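Long-range contacts in nitrogenase molybdenum-iron protein alpha chain (Clostridium pasteurianum, PDB 4WES), which forms, with the beta chain, the molybdenum-iron component of nitrogenase, which reduces dinitrogen to ammonium on a molybdenum-iron-sulfur cofactor: residues C145-I150 with S173-K178; I72-I77 with F106-Q111. All blocks are in the same frame, centred on the assembly; numbering follows the deposited sequence. Where two conformers were deposited one is given.

Interaction 1: C145-I150 with S173-K178. With CLF (Fe(8)-S(7) cluster), chain H.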
ATOM      1  N   CYS A 145      30.875  23.389 -11.851  1.00  8.58           N
ATOM      2  CA  CYS A 145      31.507  24.539 -11.197  1.00  9.31           C
ATOM      3  C   CYS A 145      33.001  24.435 -10.873  1.00  9.78           C
ATOM      4  O   CYS A 145      33.733  25.373 -11.202  1.00 11.34           O
ATOM      5  CB  CYS A 145      30.699  24.947  -9.958  1.00  9.43           C
ATOM      6  SG  CYS A 145      29.145  25.782 -10.347  1.00  9.75           S
ATOM      7  N   PRO A 146      33.472  23.372 -10.186  1.00  9.13           N
ATOM      8  CA  PRO A 146      34.882  23.414  -9.765  1.00  9.97           C
ATOM      9  C   PRO A 146      35.928  23.164 -10.856  1.00 10.59           C
ATOM     10  O   PRO A 146      37.100  23.415 -10.630  1.00 11.80           O
ATOM     11  CB  PRO A 146      34.985  22.329  -8.713  1.00 11.84           C
ATOM     12  CG  PRO A 146      33.698  21.651  -8.665  1.00 17.34           C
ATOM     13  CD  PRO A 146      32.755  22.225  -9.617  1.00  9.92           C
ATOM     14  N   VAL A 147      35.527  22.596 -11.999  1.00 10.60           N
ATOM     15  CA  VAL A 147      36.452  21.926 -12.910  1.00 10.29           C
ATOM     16  C   VAL A 147      37.551  22.846 -13.476  1.00 11.86           C
ATOM     17  O   VAL A 147      38.742  22.551 -13.377  1.00 13.13           O
ATOM     18  CB  VAL A 147      35.660  21.260 -14.052  1.00 10.81           C
ATOM     19  CG1 VAL A 147      36.582  20.802 -15.176  1.00 12.67           C
ATOM     20  CG2 VAL A 147      34.862  20.116 -13.507  1.00 11.03           C
ATOM     21  N   GLY A 148      37.169  23.941 -14.104  1.00 13.27           N
ATOM     22  CA  GLY A 148      38.187  24.867 -14.620  1.00 15.93           C
ATOM     23  C   GLY A 148      39.025  25.464 -13.497  1.00 16.59           C
ATOM     24  O   GLY A 148      40.270  25.579 -13.624  1.00 18.22           O
ATOM     25  N   LEU A 149      38.362  25.801 -12.383  1.00 13.87           N
ATOM     26  CA  LEU A 149      39.043  26.469 -11.258  1.00 15.25           C
ATOM     27  C   LEU A 149      40.130  25.610 -10.620  1.00 15.31           C
ATOM     28  O   LEU A 149      41.163  26.136 -10.185  1.00 19.61           O
ATOM     29  CB  LEU A 149      38.045  26.913 -10.198  1.00 15.27           C
ATOM     30  CG  LEU A 149      37.171  28.064 -10.685  1.00 18.34           C
ATOM     31  CD1 LEU A 149      35.906  28.127  -9.862  1.00 20.72           C
ATOM     32  CD2 LEU A 149      37.928  29.390 -10.587  1.00 20.48           C
ATOM     33  N   ILE A 150      39.946  24.299 -10.610  1.00 14.03           N
ATOM     34  CA  ILE A 150      40.934  23.393 -10.018  1.00 14.35           C
ATOM     35  C   ILE A 150      42.004  22.983 -11.020  1.00 17.51           C
ATOM     36  O   ILE A 150      42.950  22.277 -10.661  1.00 20.38           O
ATOM     37  CB  ILE A 150      40.301  22.161  -9.350  1.00 15.27           C
ATOM     38  CG1 ILE A 150      39.710  21.211 -10.389  1.00 13.40           C
ATOM     39  CG2 ILE A 150      39.335  22.586  -8.246  1.00 16.16           C
ATOM     40  CD1 ILE A 150      39.182  19.944  -9.797  1.00 16.35           C
ATOM     41  N   SER A 173      32.846  22.262 -21.825  1.00 10.01           N
ATOM     42  CA  SER A 173      33.208  23.161 -20.730  1.00  9.90           C
ATOM     43  C   SER A 173      32.000  23.995 -20.337  1.00  9.81           C
ATOM     44  O   SER A 173      31.934  25.181 -20.598  1.00 10.65           O
ATOM     45  CB  SER A 173      34.370  24.037 -21.125  1.00 12.07           C
ATOM     46  OG  SER A 173      35.563  23.280 -21.169  1.00 14.04           O
ATOM     47  N   CYS A 174      31.047  23.320 -19.711  1.00  9.60           N
ATOM     48  CA  CYS A 174      29.756  23.885 -19.286  1.00  9.39           C
ATOM     49  C   CYS A 174      29.674  24.123 -17.785  1.00  9.69           C
ATOM     50  O   CYS A 174      28.634  23.941 -17.162  1.00  9.59           O
ATOM     51  CB  CYS A 174      28.616  23.038 -19.794  1.00  9.43           C
ATOM     52  SG  CYS A 174      28.721  21.285 -19.322  1.00  9.72           S
ATOM     53  N   GLU A 175      30.777  24.591 -17.205  1.00  9.77           N
ATOM     54  CA  GLU A 175      30.761  24.988 -15.803  1.00  9.33           C
ATOM     55  C   GLU A 175      29.562  25.877 -15.499  1.00 10.23           C
ATOM     56  O   GLU A 175      29.244  26.782 -16.254  1.00 10.00           O
ATOM     57  CB  GLU A 175      32.039  25.712 -15.405  1.00 10.33           C
ATOM     58  CG  GLU A 175      33.307  24.897 -15.386  1.00 11.24           C
ATOM     59  CD  GLU A 175      34.049  24.746 -16.708  1.00 12.15           C
ATOM     60  OE1 GLU A 175      35.233  24.354 -16.614  1.00 13.01           O
ATOM     61  OE2 GLU A 175      33.492  25.005 -17.795  1.00 11.59           O
ATOM     62  N   GLY A 176      28.920  25.642 -14.346  1.00  9.67           N
ATOM     63  CA  GLY A 176      27.610  26.240 -14.119  1.00 10.41           C
ATOM     64  C   GLY A 176      27.527  27.712 -14.099  1.00 13.42           C
ATOM     65  O   GLY A 176      26.501  28.271 -14.478  1.00 19.13           O
ATOM     66  N   TYR A 177      28.599  28.377 -13.689  1.00 11.94           N
ATOM     67  CA  TYR A 177      28.592  29.843 -13.592  1.00 13.05           C
ATOM     68  C   TYR A 177      28.778  30.566 -14.920  1.00 12.83           C
ATOM     69  O   TYR A 177      28.643  31.789 -14.970  1.00 14.58           O
ATOM     70  CB  TYR A 177      29.668  30.322 -12.637  1.00 15.68           C
ATOM     71  CG  TYR A 177      31.056  29.815 -13.025  1.00 13.54           C
ATOM     72  CD1 TYR A 177      31.772  30.408 -14.038  1.00 16.20           C
ATOM     73  CD2 TYR A 177      31.613  28.728 -12.386  1.00 14.21           C
ATOM     74  CE1 TYR A 177      33.017  29.956 -14.407  1.00 15.86           C
ATOM     75  CE2 TYR A 177      32.852  28.249 -12.741  1.00 14.32           C
ATOM     76  CZ  TYR A 177      33.558  28.863 -13.761  1.00 16.67           C
ATOM     77  OH  TYR A 177      34.790  28.363 -14.094  1.00 16.97           O
ATOM     78  N   LYS A 178      29.038  29.808 -15.997  1.00 11.23           N
ATOM     79  CA  LYS A 178      29.210  30.418 -17.301  1.00 11.95           C
ATOM     80  C   LYS A 178      27.896  30.961 -17.846  1.00 10.32           C
ATOM     81  O   LYS A 178      26.824  30.404 -17.622  1.00 11.74           O
ATOM     82  CB  LYS A 178      29.848  29.447 -18.255  1.00 13.85           C
ATOM     83  CG  LYS A 178      31.281  29.181 -17.829  1.00 15.79           C
ATOM     84  CD  LYS A 178      32.034  28.295 -18.773  1.00 17.32           C
ATOM     85  CE  LYS A 178      33.512  28.256 -18.414  1.00 18.58           C
ATOM     86  NZ  LYS A 178      34.208  27.264 -19.261  1.00 23.03           N
TER
HETATM   87 FE1  CLF H 604      27.408  24.271 -10.569  1.00  8.84          FE
HETATM   88 FE2  CLF H 604      25.258  23.775  -9.399  1.00  9.41          FE
HETATM   89 FE3  CLF H 604      25.178  23.783 -12.161  1.00  8.59          FE
HETATM   90 FE4  CLF H 604      26.435  21.843 -10.743  1.00  8.55          FE
HETATM   91  S1  CLF H 604      27.409  22.728  -8.750  1.00  9.07           S
HETATM   92  S2A CLF H 604      25.502  25.604 -10.761  1.00  9.11           S
HETATM   93  S4A CLF H 604      24.195  22.258 -10.775  1.00  9.16           S
HETATM   94  S3A CLF H 604      27.347  23.003 -12.525  1.00  8.69           S
HETATM   95 FE5  CLF H 604      26.335  19.467  -8.244  0.66 11.95          FE
HETATM   96 FE6  CLF H 604      28.481  21.050  -5.801  0.66 10.01          FE
HETATM   97 FE7  CLF H 604      25.918  20.073  -5.604  1.00  8.51          FE
HETATM   98 FE8  CLF H 604      25.891  22.391  -6.970  1.00  9.34          FE
HETATM   99  S2B CLF H 604      27.722  19.031  -6.577  1.00  9.43           S
HETATM  100  S3B CLF H 604      26.670  22.130  -4.849  1.00  9.35           S
HETATM  101  S4B CLF H 604      24.521  20.567  -7.376  1.00  8.70           S
HETATM  102  O   HOH W   1      35.617  26.006 -12.959  1.00 15.54           O
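Cys145 and Tyr177 meet where the short helix 146-149, with Cys145 just before it, and the loop after strand 169-172 line the site of the [8Fe-7S] P-cluster; strands 138-143 and 169-172, which lead into them, are parallel neighbours in one sheet. Metal binding comes first: Cys145 SG ligates the cluster iron FE1 at 2.3 Å, and on the same cluster the backbone N of Gly176 approaches sulfide S3A to 3.6 Å.

The polar link runs through a single water. It donates to Cys145 O, accepts from Leu149 N and sits 2.7 Å from Tyr177 OH, in the plane of the phenol ring, tying the first turn of helix 146-149 to the tyrosine. Cys145 O also lies in that plane, at the ring edge, 3.4 Å from Tyr177 CE2.

Apolar packing is slight: Leu149 and Tyr177 meet tip to tip, and Leu107 of the beta chain packs on both and on Cys145.

The charged pair lies within 173-178. Glu175 begins the type I turn 175-178 and, bent at chi2 (85°), crosses Val147 at about a right angle. Its OE2 takes a 2.8 Å salt bridge from Lys178 NZ, which comes from above the carboxylate plane.

Interaction 2: I72-I77 with F106-Q111. With CLF (Fe(8)-S(7) cluster), chain H.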
ATOM      1  N   ILE A  72      29.162  11.440 -18.754  1.00  8.12           N
ATOM      2  CA  ILE A  72      29.837  11.475 -17.456  1.00  8.27           C
ATOM      3  C   ILE A  72      29.943  12.902 -16.962  1.00  8.40           C
ATOM      4  O   ILE A  72      30.601  13.739 -17.587  1.00  8.80           O
ATOM      5  CB  ILE A  72      31.251  10.852 -17.510  1.00  8.83           C
ATOM      6  CG1 ILE A  72      31.210   9.420 -18.081  1.00  9.01           C
ATOM      7  CG2 ILE A  72      31.872  10.876 -16.120  1.00  9.68           C
ATOM      8  CD1 ILE A  72      32.593   8.788 -18.229  1.00 10.19           C
ATOM      9  N   THR A  73      29.283  13.185 -15.838  1.00  8.00           N
ATOM     10  CA  THR A  73      29.446  14.482 -15.189  1.00  8.19           C
ATOM     11  C   THR A  73      30.753  14.483 -14.397  1.00  8.53           C
ATOM     12  O   THR A  73      30.938  13.653 -13.519  1.00  9.95           O
ATOM     13  CB  THR A  73      28.279  14.753 -14.227  1.00  9.63           C
ATOM     14  OG1 THR A  73      27.059  14.712 -14.994  1.00 10.03           O
ATOM     15  CG2 THR A  73      28.447  16.056 -13.500  1.00 11.56           C
ATOM     16  N   HIS A  74      31.624  15.425 -14.740  1.00  8.32           N
ATOM     17  CA  HIS A  74      32.869  15.578 -13.996  1.00  8.71           C
ATOM     18  C   HIS A  74      32.636  16.646 -12.911  1.00  9.01           C
ATOM     19  O   HIS A  74      32.644  17.843 -13.196  1.00  9.19           O
ATOM     20  CB  HIS A  74      34.028  15.944 -14.910  1.00  8.85           C
ATOM     21  CG  HIS A  74      35.343  15.974 -14.207  1.00  9.31           C
ATOM     22  ND1 HIS A  74      35.718  15.042 -13.262  1.00  9.38           N
ATOM     23  CD2 HIS A  74      36.353  16.864 -14.306  1.00 10.32           C
ATOM     24  CE1 HIS A  74      36.942  15.334 -12.858  1.00 10.05           C
ATOM     25  NE2 HIS A  74      37.353  16.422 -13.488  1.00 10.25           N
ATOM     26  N   GLY A  75      32.336  16.193 -11.695  1.00  8.85           N
ATOM     27  CA  GLY A  75      31.939  17.118 -10.636  1.00  9.48           C
ATOM     28  C   GLY A  75      31.609  16.321  -9.411  1.00  9.28           C
ATOM     29  O   GLY A  75      31.665  15.093  -9.418  1.00  9.06           O
ATOM     30  N   PRO A  76      31.282  17.032  -8.310  1.00  8.84           N
ATOM     31  CA  PRO A  76      30.719  16.379  -7.145  1.00  8.70           C
ATOM     32  C   PRO A  76      29.306  15.877  -7.458  1.00  8.83           C
ATOM     33  O   PRO A  76      28.803  16.055  -8.578  1.00  9.62           O
ATOM     34  CB  PRO A  76      30.812  17.450  -6.042  1.00  9.09           C
ATOM     35  CG  PRO A  76      31.421  18.673  -6.705  1.00  9.38           C
ATOM     36  CD  PRO A  76      31.185  18.479  -8.196  1.00  9.77           C
ATOM     37  N   ILE A  77      28.700  15.154  -6.529  1.00  8.67           N
ATOM     38  CA  ILE A  77      27.633  14.242  -6.942  1.00  8.58           C
ATOM     39  C   ILE A  77      26.320  14.909  -7.365  1.00  8.75           C
ATOM     40  O   ILE A  77      25.589  14.298  -8.167  1.00  8.84           O
ATOM     41  CB  ILE A  77      27.352  13.193  -5.830  1.00  8.99           C
ATOM     42  CG1 ILE A  77      26.604  11.981  -6.387  1.00  9.18           C
ATOM     43  CG2 ILE A  77      26.609  13.812  -4.648  1.00 10.81           C
ATOM     44  CD1 ILE A  77      27.367  11.236  -7.476  1.00 11.00           C
ATOM     45  N   PHE A 106      25.906   8.957 -14.514  1.00  7.91           N
ATOM     46  CA  PHE A 106      27.323   8.632 -14.399  1.00  8.03           C
ATOM     47  C   PHE A 106      28.097   9.858 -13.960  1.00  8.08           C
ATOM     48  O   PHE A 106      27.878  10.929 -14.493  1.00  8.34           O
ATOM     49  CB  PHE A 106      27.842   8.198 -15.767  1.00  8.42           C
ATOM     50  CG  PHE A 106      27.139   7.001 -16.341  1.00  8.67           C
ATOM     51  CD1 PHE A 106      27.445   5.733 -15.891  1.00  9.14           C
ATOM     52  CD2 PHE A 106      26.176   7.139 -17.302  1.00  9.09           C
ATOM     53  CE1 PHE A 106      26.796   4.650 -16.423  1.00  9.90           C
ATOM     54  CE2 PHE A 106      25.540   6.047 -17.874  1.00  9.63           C
ATOM     55  CZ  PHE A 106      25.836   4.802 -17.404  1.00 10.15           C
ATOM     56  N   SER A 107      29.056   9.682 -13.054  1.00  8.52           N
ATOM     57  CA  SER A 107      29.857  10.825 -12.670  0.52  8.65           C
ATOM     58  C   SER A 107      31.158  10.399 -12.040  1.00  8.77           C
ATOM     59  O   SER A 107      31.400   9.223 -11.728  1.00  9.35           O
ATOM     60  CB  SER A 107      29.120  11.672 -11.676  0.52  7.48           C
ATOM     61  OG  SER A 107      29.099  11.029 -10.418  0.52  8.33           O
ATOM     62  N   THR A 108      32.054  11.390 -11.860  1.00  8.39           N
ATOM     63  CA  THR A 108      33.317  11.151 -11.186  1.00  8.95           C
ATOM     64  C   THR A 108      33.230  11.416  -9.690  1.00  9.06           C
ATOM     65  O   THR A 108      34.200  11.161  -8.980  1.00  9.87           O
ATOM     66  CB  THR A 108      34.421  12.026 -11.778  1.00  9.51           C
ATOM     67  OG1 THR A 108      34.005  13.392 -11.714  1.00  9.54           O
ATOM     68  CG2 THR A 108      34.722  11.628 -13.223  1.00 10.18           C
ATOM     69  N   ASP A 109      32.070  11.873  -9.182  1.00  8.78           N
ATOM     70  CA  ASP A 109      31.847  11.942  -7.742  1.00  9.01           C
ATOM     71  C   ASP A 109      33.051  12.581  -7.021  1.00  9.14           C
ATOM     72  O   ASP A 109      33.628  12.012  -6.117  1.00  9.72           O
ATOM     73  CB  ASP A 109      31.542  10.535  -7.204  1.00  9.72           C
ATOM     74  CG  ASP A 109      31.141  10.464  -5.755  1.00 10.32           C
ATOM     75  OD1 ASP A 109      30.702  11.475  -5.154  1.00 10.45           O
ATOM     76  OD2 ASP A 109      31.231   9.337  -5.225  1.00 12.08           O
ATOM     77  N   MET A 110      33.394  13.792  -7.459  1.00  9.18           N
ATOM     78  CA  MET A 110      34.601  14.429  -6.972  0.52  9.63           C
ATOM     79  C   MET A 110      34.557  14.598  -5.449  1.00 10.15           C
ATOM     80  O   MET A 110      33.516  14.942  -4.864  1.00 10.58           O
ATOM     81  CB  MET A 110      34.815  15.755  -7.707  0.52  9.98           C
ATOM     82  CG  MET A 110      35.186  15.642  -9.199  0.52 12.98           C
ATOM     83  SD  MET A 110      35.282  17.220 -10.123  0.52 14.99           S
ATOM     84  CE  MET A 110      36.262  18.219  -9.026  0.52 24.41           C
ATOM     85  N   GLN A 111      35.721  14.342  -4.875  1.00 10.47           N
ATOM     86  CA  GLN A 111      35.947  14.454  -3.441  1.00 11.32           C
ATOM     87  C   GLN A 111      36.942  15.576  -3.157  1.00 10.61           C
ATOM     88  O   GLN A 111      37.503  16.178  -4.089  1.00 10.44           O
ATOM     89  CB  GLN A 111      36.500  13.117  -2.920  1.00 12.94           C
ATOM     90  CG  GLN A 111      35.608  11.931  -3.178  1.00 13.85           C
ATOM     91  CD  GLN A 111      34.344  12.030  -2.376  1.00 13.97           C
ATOM     92  OE1 GLN A 111      34.379  12.003  -1.135  1.00 19.21           O
ATOM     93  NE2 GLN A 111      33.213  12.122  -3.040  1.00 17.50           N
TER
HETATM   94 FE1  CLF H 604      27.408  24.271 -10.569  1.00  8.84          FE
HETATM   95 FE2  CLF H 604      25.258  23.775  -9.399  1.00  9.41          FE
HETATM   96 FE3  CLF H 604      25.178  23.783 -12.161  1.00  8.59          FE
HETATM   97 FE4  CLF H 604      26.435  21.843 -10.743  1.00  8.55          FE
HETATM   98  S1  CLF H 604      27.409  22.728  -8.750  1.00  9.07           S
HETATM   99  S2A CLF H 604      25.502  25.604 -10.761  1.00  9.11           S
HETATM  100  S4A CLF H 604      24.195  22.258 -10.775  1.00  9.16           S
HETATM  101  S3A CLF H 604      27.347  23.003 -12.525  1.00  8.69           S
HETATM  102 FE5  CLF H 604      26.335  19.467  -8.244  0.66 11.95          FE
HETATM  103 FE6  CLF H 604      28.481  21.050  -5.801  0.66 10.01          FE
HETATM  104 FE7  CLF H 604      25.918  20.073  -5.604  1.00  8.51          FE
HETATM  105 FE8  CLF H 604      25.891  22.391  -6.970  1.00  9.34          FE
HETATM  106  S2B CLF H 604      27.722  19.031  -6.577  1.00  9.43           S
HETATM  107  S3B CLF H 604      26.670  22.130  -4.849  1.00  9.35           S
HETATM  108  S4B CLF H 604      24.521  20.567  -7.376  1.00  8.70           S
HETATM  109  O   HOH W   2      25.488  12.548 -14.517  1.00  9.63           O
HETATM  110  O   HOH W   3      30.825  14.188  -4.707  1.00 11.05           O
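His74 and Thr108 meet through a 2.8 Å hydrogen bond between ND1 and OG1, in which either could donate. Thr108 OG1 stands between its own backbone N and carbonyl carbon (chi1 55°), where it also accepts a longer bond from Gly75 N, so two groups of the 72-77 segment grip one hydroxyl. Over one face of the imidazole lies Met110 SD, in one of that residue's two conformers, 3.9 Å from the ring centroid and shifted toward the rim, a sulfur-aromatic contact.

The backbones pair in parallel at Thr73 and Ser107. Thr73 N donates to Phe106 O and Thr73 O accepts from Thr108 N; past the strand ends, Met110 N gives Gly75 O a straight bond (2.9 Å, 177°), whose donor stands above the carbonyl plane. A water joins Thr73 OG1 to Phe106 O. Beyond the strands, Ile77 rests CB 3.8 Å from Asp109 OD1.

A second shell fixes these groups. Asp152 OD2 hydrogen-bonds His74 NE2, so both ring nitrogens are held and the rotation of the imidazole is set; Thr73 OG1 shares a hydrogen bond with Tyr55 OH. The Asp109 carboxylate is engaged by Lys21 and Arg16 of the beta chain, with which Phe106 and Ser107 also extend the sheet in an antiparallel ladder.

Pro76 CB touches the P-cluster sulfide S2B at 3.5 Å, and helix 77-81, carrying the cluster ligand Cys79, starts just after it. Strand 69-74, helix 77-81 and strand 106-107 thus make a beta-alpha-beta unit of a parallel sheet whose C-terminal strand end borders the P-cluster.

Overall arrangement
Both interactions belong to one four-stranded parallel sheet, ordered 106-107, 69-74, 138-143, 169-172, and lie at the C-terminal ends of its strands. Interaction 2 joins the first two strands; interaction 1 joins the short helix and the loop that follow the last two. Along the chain they come in series, interaction 2 closing before interaction 1 opens. Their centres are 13 Å apart, yet they touch: Val147 CG2 packs on His74 O at 3.2 Å, and Pro146 CG meets Pro76 CD at 4.1 Å. Each reaches the P-cluster, interaction 1 with a ligand and interaction 2 with packing, and each borders the beta chain, which shares the cluster across the subunit interface.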